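Local coordinates for protein beta subunit of photoactivated adenylyl cyclase (Beggiatoa sp. PS, PDB 5M27) that probably converts ATP into cyclic AMP when blue light excites the flavin bound by its BLUF domain, which is joined to a class III cyclase domain, at residues B[43-48]-B[96-101]; B[161-166]-B[343-348]; B[182-187]-B[199-204]. All coordinates share one frame; numbering follows the deposited sequence. Where two conformers were deposited one is given.

Contact 1: B[43-48]-B[96-101]; sequences LLYLQG and MKTINL
The carbonyl oxygen Leu43 O is gripped twice by the neighbouring strand: Ile99 N donates to it at 2.8 Å, nearly in line with the carbonyl, and Thr98 CA adds a C-H...O contact at 3.1 Å. Ile99 O is held likewise, by Tyr45 N and the CA of Leu44, as expected of a parallel strand pair. On one face of the sheet the ring of Tyr45, its CG held between backbone N and carbonyl carbon (chi1 54°), lies against Asn100, the two side chains crossing. Asn100 CA lies over the ring face, and the amide stacks on it with planes 29° apart, while Thr98 CG2 meets the ring edge. Asn100 OD1 is hydrogen-bonded to Asn102 ND2. With an alanine in place of Tyr45, the Asn100 amide would probably lose the ring it stacks on, and a gap would be likely to open beside helix 20-36. On the other face Leu44 CD2 presses tightly on Ile99 CB at 3.4 Å, and Leu44 CD1 meets Leu101 CD1 at 3.6 Å. Leu43 and Met96 touch the flavin mononucleotide of the BLUF domain. Strand 40-46 thus lies between strands 49-55 and 97-100, with helix 20-36 against Tyr45, helix 110-128 against Leu46 and the second subunit packing on Leu44 and Leu101.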
# COMPACT_ATOMS: atom_id res chain seq x y z
N LEU B 43 -25.14 -10.42 15.61
CA LEU B 43 -23.87 -11.12 15.46
C LEU B 43 -24.07 -12.30 14.52
O LEU B 43 -24.91 -13.16 14.78
CB LEU B 43 -23.34 -11.58 16.82
CG LEU B 43 -22.07 -12.42 16.84
CD1 LEU B 43 -20.84 -11.57 16.48
CD2 LEU B 43 -21.89 -13.08 18.20
N LEU B 44 -23.33 -12.33 13.42
CA LEU B 44 -23.31 -13.47 12.52
C LEU B 44 -21.97 -14.17 12.64
O LEU B 44 -20.97 -13.56 13.03
CB LEU B 44 -23.52 -13.09 11.05
CG LEU B 44 -24.60 -12.15 10.51
CD1 LEU B 44 -24.91 -12.48 9.05
CD2 LEU B 44 -25.83 -12.32 11.28
N TYR B 45 -21.93 -15.45 12.27
CA TYR B 45 -20.63 -16.06 12.06
C TYR B 45 -20.67 -17.02 10.89
O TYR B 45 -21.70 -17.61 10.55
CB TYR B 45 -20.06 -16.73 13.34
CG TYR B 45 -20.89 -17.76 14.07
CD1 TYR B 45 -21.97 -17.38 14.87
CD2 TYR B 45 -20.53 -19.11 14.04
CE1 TYR B 45 -22.70 -18.33 15.57
CE2 TYR B 45 -21.26 -20.06 14.74
CZ TYR B 45 -22.34 -19.67 15.50
OH TYR B 45 -23.08 -20.62 16.19
N LEU B 46 -19.52 -17.14 10.23
CA LEU B 46 -19.41 -17.84 8.96
C LEU B 46 -17.95 -18.19 8.70
O LEU B 46 -17.10 -17.30 8.61
CB LEU B 46 -19.98 -16.99 7.82
CG LEU B 46 -19.89 -17.54 6.40
CD1 LEU B 46 -20.56 -18.92 6.29
CD2 LEU B 46 -20.51 -16.57 5.42
N GLN B 47 -17.67 -19.49 8.59
CA GLN B 47 -16.33 -20.00 8.26
C GLN B 47 -15.25 -19.31 9.08
O GLN B 47 -14.26 -18.81 8.55
CB GLN B 47 -16.05 -19.85 6.76
CG GLN B 47 -16.53 -21.02 5.96
CD GLN B 47 -16.60 -20.71 4.48
OE1 GLN B 47 -15.58 -20.44 3.85
NE2 GLN B 47 -17.81 -20.74 3.92
N GLY B 48 -15.46 -19.27 10.39
CA GLY B 48 -14.42 -18.81 11.29
C GLY B 48 -14.24 -17.31 11.40
O GLY B 48 -13.21 -16.87 11.91
N MET B 96 -29.45 -8.51 20.85
CA MET B 96 -28.34 -9.11 20.13
C MET B 96 -28.82 -10.44 19.56
O MET B 96 -29.01 -11.40 20.31
CB MET B 96 -27.12 -9.29 21.03
CG MET B 96 -25.89 -9.81 20.31
SD MET B 96 -25.72 -9.06 18.69
CE MET B 96 -25.55 -7.32 19.12
N LYS B 97 -29.05 -10.47 18.25
CA LYS B 97 -29.49 -11.67 17.55
C LYS B 97 -28.27 -12.36 16.96
O LYS B 97 -27.58 -11.80 16.10
CB LYS B 97 -30.49 -11.32 16.45
CG LYS B 97 -31.02 -12.52 15.67
CD LYS B 97 -32.35 -12.17 15.01
CE LYS B 97 -33.26 -13.38 14.86
NZ LYS B 97 -33.62 -14.03 16.15
N THR B 98 -28.00 -13.58 17.42
CA THR B 98 -26.90 -14.38 16.89
C THR B 98 -27.41 -15.27 15.77
O THR B 98 -28.45 -15.93 15.91
CB THR B 98 -26.26 -15.21 18.00
OG1 THR B 98 -25.69 -14.33 18.99
CG2 THR B 98 -25.18 -16.11 17.45
N ILE B 99 -26.68 -15.29 14.66
CA ILE B 99 -27.07 -16.01 13.45
C ILE B 99 -25.89 -16.86 13.01
O ILE B 99 -24.83 -16.33 12.67
CB ILE B 99 -27.50 -15.06 12.32
CG1 ILE B 99 -28.70 -14.22 12.75
CG2 ILE B 99 -27.79 -15.83 11.04
CD1 ILE B 99 -29.17 -13.24 11.70
N ASN B 100 -26.06 -18.18 13.03
CA ASN B 100 -25.01 -19.09 12.59
C ASN B 100 -25.22 -19.34 11.11
O ASN B 100 -26.02 -20.20 10.72
CB ASN B 100 -25.04 -20.37 13.40
CG ASN B 100 -23.84 -21.23 13.15
OD1 ASN B 100 -23.05 -20.98 12.23
ND2 ASN B 100 -23.66 -22.25 13.99
N LEU B 101 -24.49 -18.61 10.26
CA LEU B 101 -24.66 -18.76 8.82
C LEU B 101 -24.11 -20.08 8.30
O LEU B 101 -24.54 -20.53 7.23
CB LEU B 101 -24.01 -17.61 8.06
CG LEU B 101 -24.88 -16.38 7.87
CD1 LEU B 101 -24.10 -15.36 7.06
CD2 LEU B 101 -26.21 -16.73 7.18

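Contact 2: B[161-166]-B[343-348]; sequences ILAFST and QLIRQT. With CA (calcium ion), chain L.
Ile345, on the C-terminal helix 338-348, packs against Leu162, Ala163 and Thr166, which belong to a type II beta turn and the helix start that follows it, next to the metal site of the class III cyclase domain. The turn runs from Ile161 to Phe164; Ala163, its third residue, has a positive phi of 59° and is also the N-cap of helix 164-170.

The apolar contacts are modest. Ile345 CD1 reaches into the angle between the turn residues, 4.2 Å from Ala163 CB and 4.4 Å from Leu162 CD2, while its other branch, CG2, meets Thr166 CG2 at 4.0 Å. Leu162 also rests on Ile341 and Thr342, one turn earlier on the same helix.

Beside these, the side chains of Thr166 and Arg346 cross at about a right angle, with Thr166 OG1 3.4 Å from Arg346 NH2. Thr166 holds CG2 anti to its backbone N and OG1 anti to the carbonyl carbon (chi1 -66°), which turns CG2 to helix 338-348.

Metal binding lies on the far side of the turn. Ile161 O coordinates the calcium ion at 2.6 Å, and the aspartates Asp160 and Asp204 bind the same ion, an arrangement consistent with the two-aspartate, one-carbonyl metal site of class III cyclases.

Within helix 338-348, Gln343 O takes two donors from one residue: Gln347 N, in the ordinary helical bond, and Gln347 NE2, which comes from above the carbonyl plane at 2.9 Å.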
# COMPACT_ATOMS: atom_id res chain seq x y z
N ILE B 161 20.14 -1.89 5.05
CA ILE B 161 21.13 -2.94 5.27
C ILE B 161 22.45 -2.51 4.65
O ILE B 161 22.48 -2.02 3.51
CB ILE B 161 20.62 -4.26 4.67
CG1 ILE B 161 19.34 -4.69 5.42
CG2 ILE B 161 21.71 -5.34 4.74
CD1 ILE B 161 18.66 -5.94 4.83
N LEU B 162 23.54 -2.67 5.40
CA LEU B 162 24.87 -2.37 4.89
C LEU B 162 25.26 -3.34 3.78
O LEU B 162 25.10 -4.56 3.92
CB LEU B 162 25.90 -2.48 6.01
CG LEU B 162 27.33 -2.21 5.57
CD1 LEU B 162 27.48 -0.72 5.24
CD2 LEU B 162 28.36 -2.70 6.60
N ALA B 163 25.79 -2.79 2.69
CA ALA B 163 26.36 -3.56 1.58
C ALA B 163 25.31 -4.49 0.98
O ALA B 163 25.60 -5.63 0.58
CB ALA B 163 27.61 -4.34 2.02
N PHE B 164 24.08 -4.01 0.93
CA PHE B 164 23.00 -4.88 0.49
C PHE B 164 23.18 -5.33 -0.96
O PHE B 164 22.81 -6.45 -1.31
CB PHE B 164 21.67 -4.17 0.67
CG PHE B 164 20.51 -5.00 0.28
CD1 PHE B 164 20.13 -6.04 1.08
CD2 PHE B 164 19.82 -4.74 -0.89
CE1 PHE B 164 19.06 -6.83 0.73
CE2 PHE B 164 18.74 -5.52 -1.25
CZ PHE B 164 18.36 -6.57 -0.43
N SER B 165 23.79 -4.49 -1.81
CA SER B 165 24.07 -4.89 -3.18
C SER B 165 25.03 -6.07 -3.26
O SER B 165 24.94 -6.89 -4.19
CB SER B 165 24.64 -3.70 -3.96
OG SER B 165 23.67 -2.66 -4.00
N THR B 166 25.95 -6.19 -2.31
CA THR B 166 26.86 -7.33 -2.29
C THR B 166 26.13 -8.60 -1.85
O THR B 166 26.36 -9.68 -2.41
CB THR B 166 28.06 -7.03 -1.39
OG1 THR B 166 28.84 -5.98 -1.97
CG2 THR B 166 28.92 -8.26 -1.21
N GLN B 343 34.33 -5.10 2.89
CA GLN B 343 35.26 -6.00 2.23
C GLN B 343 35.17 -7.42 2.80
O GLN B 343 35.22 -8.40 2.05
CB GLN B 343 36.69 -5.45 2.36
CG GLN B 343 36.90 -4.12 1.62
CD GLN B 343 38.30 -3.55 1.83
OE1 GLN B 343 38.94 -3.80 2.86
NE2 GLN B 343 38.78 -2.77 0.87
N LEU B 344 35.05 -7.55 4.12
CA LEU B 344 34.92 -8.86 4.74
C LEU B 344 33.64 -9.56 4.29
O LEU B 344 33.64 -10.77 4.05
CB LEU B 344 34.96 -8.74 6.26
CG LEU B 344 34.45 -9.82 7.20
CD1 LEU B 344 35.36 -11.05 7.23
CD2 LEU B 344 34.28 -9.28 8.61
N ILE B 345 32.55 -8.80 4.17
CA ILE B 345 31.29 -9.35 3.68
C ILE B 345 31.46 -9.92 2.28
O ILE B 345 30.96 -11.00 1.97
CB ILE B 345 30.18 -8.28 3.71
CG1 ILE B 345 29.69 -8.01 5.15
CG2 ILE B 345 29.04 -8.65 2.76
CD1 ILE B 345 28.63 -6.89 5.26
N ARG B 346 32.18 -9.20 1.43
CA ARG B 346 32.42 -9.66 0.06
C ARG B 346 33.31 -10.90 0.05
O ARG B 346 33.01 -11.87 -0.66
CB ARG B 346 33.03 -8.53 -0.76
CG ARG B 346 33.27 -8.87 -2.22
CD ARG B 346 33.78 -7.65 -2.99
NE ARG B 346 32.77 -6.59 -3.12
CZ ARG B 346 32.83 -5.41 -2.49
NH1 ARG B 346 33.86 -5.13 -1.69
NH2 ARG B 346 31.88 -4.51 -2.66
N GLN B 347 34.38 -10.90 0.85
CA GLN B 347 35.26 -12.07 0.88
C GLN B 347 34.54 -13.31 1.42
O GLN B 347 34.76 -14.42 0.91
CB GLN B 347 36.49 -11.77 1.73
CG GLN B 347 37.32 -10.60 1.25
CD GLN B 347 38.29 -10.10 2.32
OE1 GLN B 347 39.37 -10.67 2.51
NE2 GLN B 347 37.90 -9.05 3.03
N THR B 348 33.71 -13.14 2.45
CA THR B 348 33.01 -14.30 3.01
C THR B 348 32.19 -15.02 1.95
O THR B 348 32.14 -16.26 1.93
CB THR B 348 32.12 -13.85 4.18
OG1 THR B 348 32.94 -13.40 5.26
CG2 THR B 348 31.23 -14.99 4.67
CA CA L . 21.63 -0.96 1.31
O HOH W 1 20.16 -1.06 -0.90

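Contact 3: B[182-187]-B[199-204]; sequences RYFSIC and TKFIGD. With CA (calcium ion), chain L.
The rings of Phe184 and Phe201 lie face to face, their planes 6° apart and their centroids 3.9 Å from each other. Each covers one face of the other, and the two side chains come from opposite directions, one from helix 173-193 and one from strand 197-202. Both first torsions set CG anti to the carbonyl carbon (chi1 -72° in Phe184, -55° in Phe201), which brings the two rings together between helix and strand. The edge of the Phe184 ring meets backbone carbonyls: Gly203 O lies in the ring plane, 3.4 Å from Phe184 CZ, and Asp204 O is 3.7 Å from Phe184 CE1. Asp204 O also faces the edge of the Tyr183 ring, 3.6 Å from Tyr183 CE2. This buried oxygen has no hydrogen-bond partner; the edges of two aromatic rings face it instead.

One face of the Tyr183 ring carries Cys187 SG, from the next turn of the helix. The hydroxyl of Tyr183 is hydrogen-bonded to Ser159 and Thr247, which would fix the ring's position beside Asp204. Phe201 in addition makes a cation-pi contact with Lys266 of the second subunit.

Gly203 takes a positive phi where the chain leaves strand 197-202. Beyond it the carboxylate of Asp204 turns from the aromatic packing to the metal, OD2 binding the calcium ion at 2.8 Å beside the metal-bound water. A metal-binding aspartate at the turn of a beta hairpin, here formed by strands 197-202 and 205-211, is characteristic of the class III cyclase active site.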
# COMPACT_ATOMS: atom_id res chain seq x y z
N ARG B 182 14.01 -11.21 8.05
CA ARG B 182 14.51 -11.13 9.40
C ARG B 182 14.81 -9.67 9.79
O ARG B 182 14.47 -9.26 10.85
CB ARG B 182 15.74 -11.98 9.61
CG ARG B 182 16.09 -12.20 11.07
CD ARG B 182 15.02 -12.98 11.82
NE ARG B 182 15.43 -13.29 13.17
CZ ARG B 182 16.18 -14.32 13.48
NH1 ARG B 182 16.56 -15.14 12.55
NH2 ARG B 182 16.55 -14.53 14.73
N TYR B 183 15.44 -8.93 8.89
CA TYR B 183 15.75 -7.54 9.15
C TYR B 183 14.48 -6.72 9.35
O TYR B 183 14.35 -6.04 10.33
CB TYR B 183 16.56 -6.96 7.99
CG TYR B 183 16.87 -5.50 8.11
CD1 TYR B 183 17.64 -5.02 9.14
CD2 TYR B 183 16.36 -4.60 7.20
CE1 TYR B 183 17.89 -3.69 9.26
CE2 TYR B 183 16.61 -3.26 7.30
CZ TYR B 183 17.38 -2.81 8.34
OH TYR B 183 17.66 -1.49 8.46
N PHE B 184 13.52 -6.87 8.45
CA PHE B 184 12.23 -6.19 8.57
C PHE B 184 11.49 -6.58 9.84
O PHE B 184 10.85 -5.74 10.47
CB PHE B 184 11.33 -6.48 7.36
CG PHE B 184 11.75 -5.80 6.09
CD1 PHE B 184 12.72 -4.81 6.09
CD2 PHE B 184 11.18 -6.18 4.88
CE1 PHE B 184 13.11 -4.20 4.89
CE2 PHE B 184 11.56 -5.58 3.71
CZ PHE B 184 12.55 -4.59 3.70
N SER B 185 11.55 -7.86 10.22
CA SER B 185 10.84 -8.30 11.41
C SER B 185 11.40 -7.64 12.66
O SER B 185 10.64 -7.16 13.52
CB SER B 185 10.92 -9.82 11.54
OG SER B 185 10.07 -10.29 12.58
N ILE B 186 12.73 -7.61 12.78
CA ILE B 186 13.37 -6.98 13.94
C ILE B 186 13.05 -5.50 13.99
O ILE B 186 12.61 -4.97 15.02
CB ILE B 186 14.89 -7.22 13.88
CG1 ILE B 186 15.24 -8.67 14.24
CG2 ILE B 186 15.64 -6.25 14.77
CD1 ILE B 186 16.58 -9.13 13.60
N CYS B 187 13.27 -4.79 12.88
CA CYS B 187 12.99 -3.36 12.84
C CYS B 187 11.53 -3.09 13.21
O CYS B 187 11.24 -2.22 14.04
CB CYS B 187 13.30 -2.79 11.46
SG CYS B 187 15.06 -2.76 11.00
N THR B 199 6.25 3.21 8.01
CA THR B 199 5.40 3.73 6.95
C THR B 199 5.46 2.87 5.69
O THR B 199 4.41 2.51 5.14
CB THR B 199 5.78 5.17 6.65
OG1 THR B 199 6.97 5.19 5.86
CG2 THR B 199 6.07 5.91 7.94
N LYS B 200 6.67 2.52 5.24
CA LYS B 200 6.87 1.64 4.09
C LYS B 200 8.19 0.89 4.23
O LYS B 200 9.08 1.26 5.01
CB LYS B 200 6.91 2.39 2.75
CG LYS B 200 5.77 3.33 2.52
CD LYS B 200 5.78 3.92 1.13
CE LYS B 200 4.45 4.61 0.91
NZ LYS B 200 4.38 5.87 1.69
N PHE B 201 8.30 -0.17 3.44
CA PHE B 201 9.58 -0.73 3.05
C PHE B 201 9.84 -0.23 1.64
O PHE B 201 8.95 -0.31 0.78
CB PHE B 201 9.56 -2.27 3.06
CG PHE B 201 9.14 -2.86 4.37
CD1 PHE B 201 9.63 -2.37 5.56
CD2 PHE B 201 8.25 -3.93 4.40
CE1 PHE B 201 9.23 -2.94 6.79
CE2 PHE B 201 7.85 -4.49 5.61
CZ PHE B 201 8.33 -3.99 6.80
N ILE B 202 11.04 0.30 1.40
CA ILE B 202 11.45 0.72 0.06
C ILE B 202 12.74 -0.03 -0.24
O ILE B 202 13.80 0.34 0.26
CB ILE B 202 11.64 2.23 -0.05
CG1 ILE B 202 10.43 2.95 0.55
CG2 ILE B 202 11.85 2.62 -1.53
CD1 ILE B 202 10.78 4.23 1.25
N GLY B 203 12.65 -1.06 -1.07
CA GLY B 203 13.79 -1.92 -1.27
C GLY B 203 14.16 -2.50 0.08
O GLY B 203 13.30 -2.96 0.83
N ASP B 204 15.44 -2.44 0.40
CA ASP B 204 15.85 -2.90 1.72
C ASP B 204 15.70 -1.84 2.81
O ASP B 204 16.08 -2.12 3.96
CB ASP B 204 17.30 -3.39 1.66
CG ASP B 204 18.27 -2.30 1.31
OD1 ASP B 204 18.11 -1.68 0.24
OD2 ASP B 204 19.21 -2.08 2.09
CA CA L . 21.63 -0.96 1.31
O HOH W 1 20.16 -1.06 -0.90

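Overall arrangement
From the N terminus, contact 1 comes first along the chain: it closes a loop of 47 residues inside the light-sensing domain, bringing strand 97-100 alongside strand 40-46. Contact 2 opens after helices 110-128 and 132-139, at the end of strand 150-161, and closes near the C terminus, fastening helix 338-348 to the cyclase domain. Contact 3 is nested within that long loop and ties helix 173-193 to strand 197-202. Contacts 2 and 3 share the calcium ion and its water, and Ile161 N probably donates to Asp204 OD2 at 3.1 Å. The centres of contacts 1 and 2 are about 54 Å apart; contacts 1 and 3 both touch the second subunit.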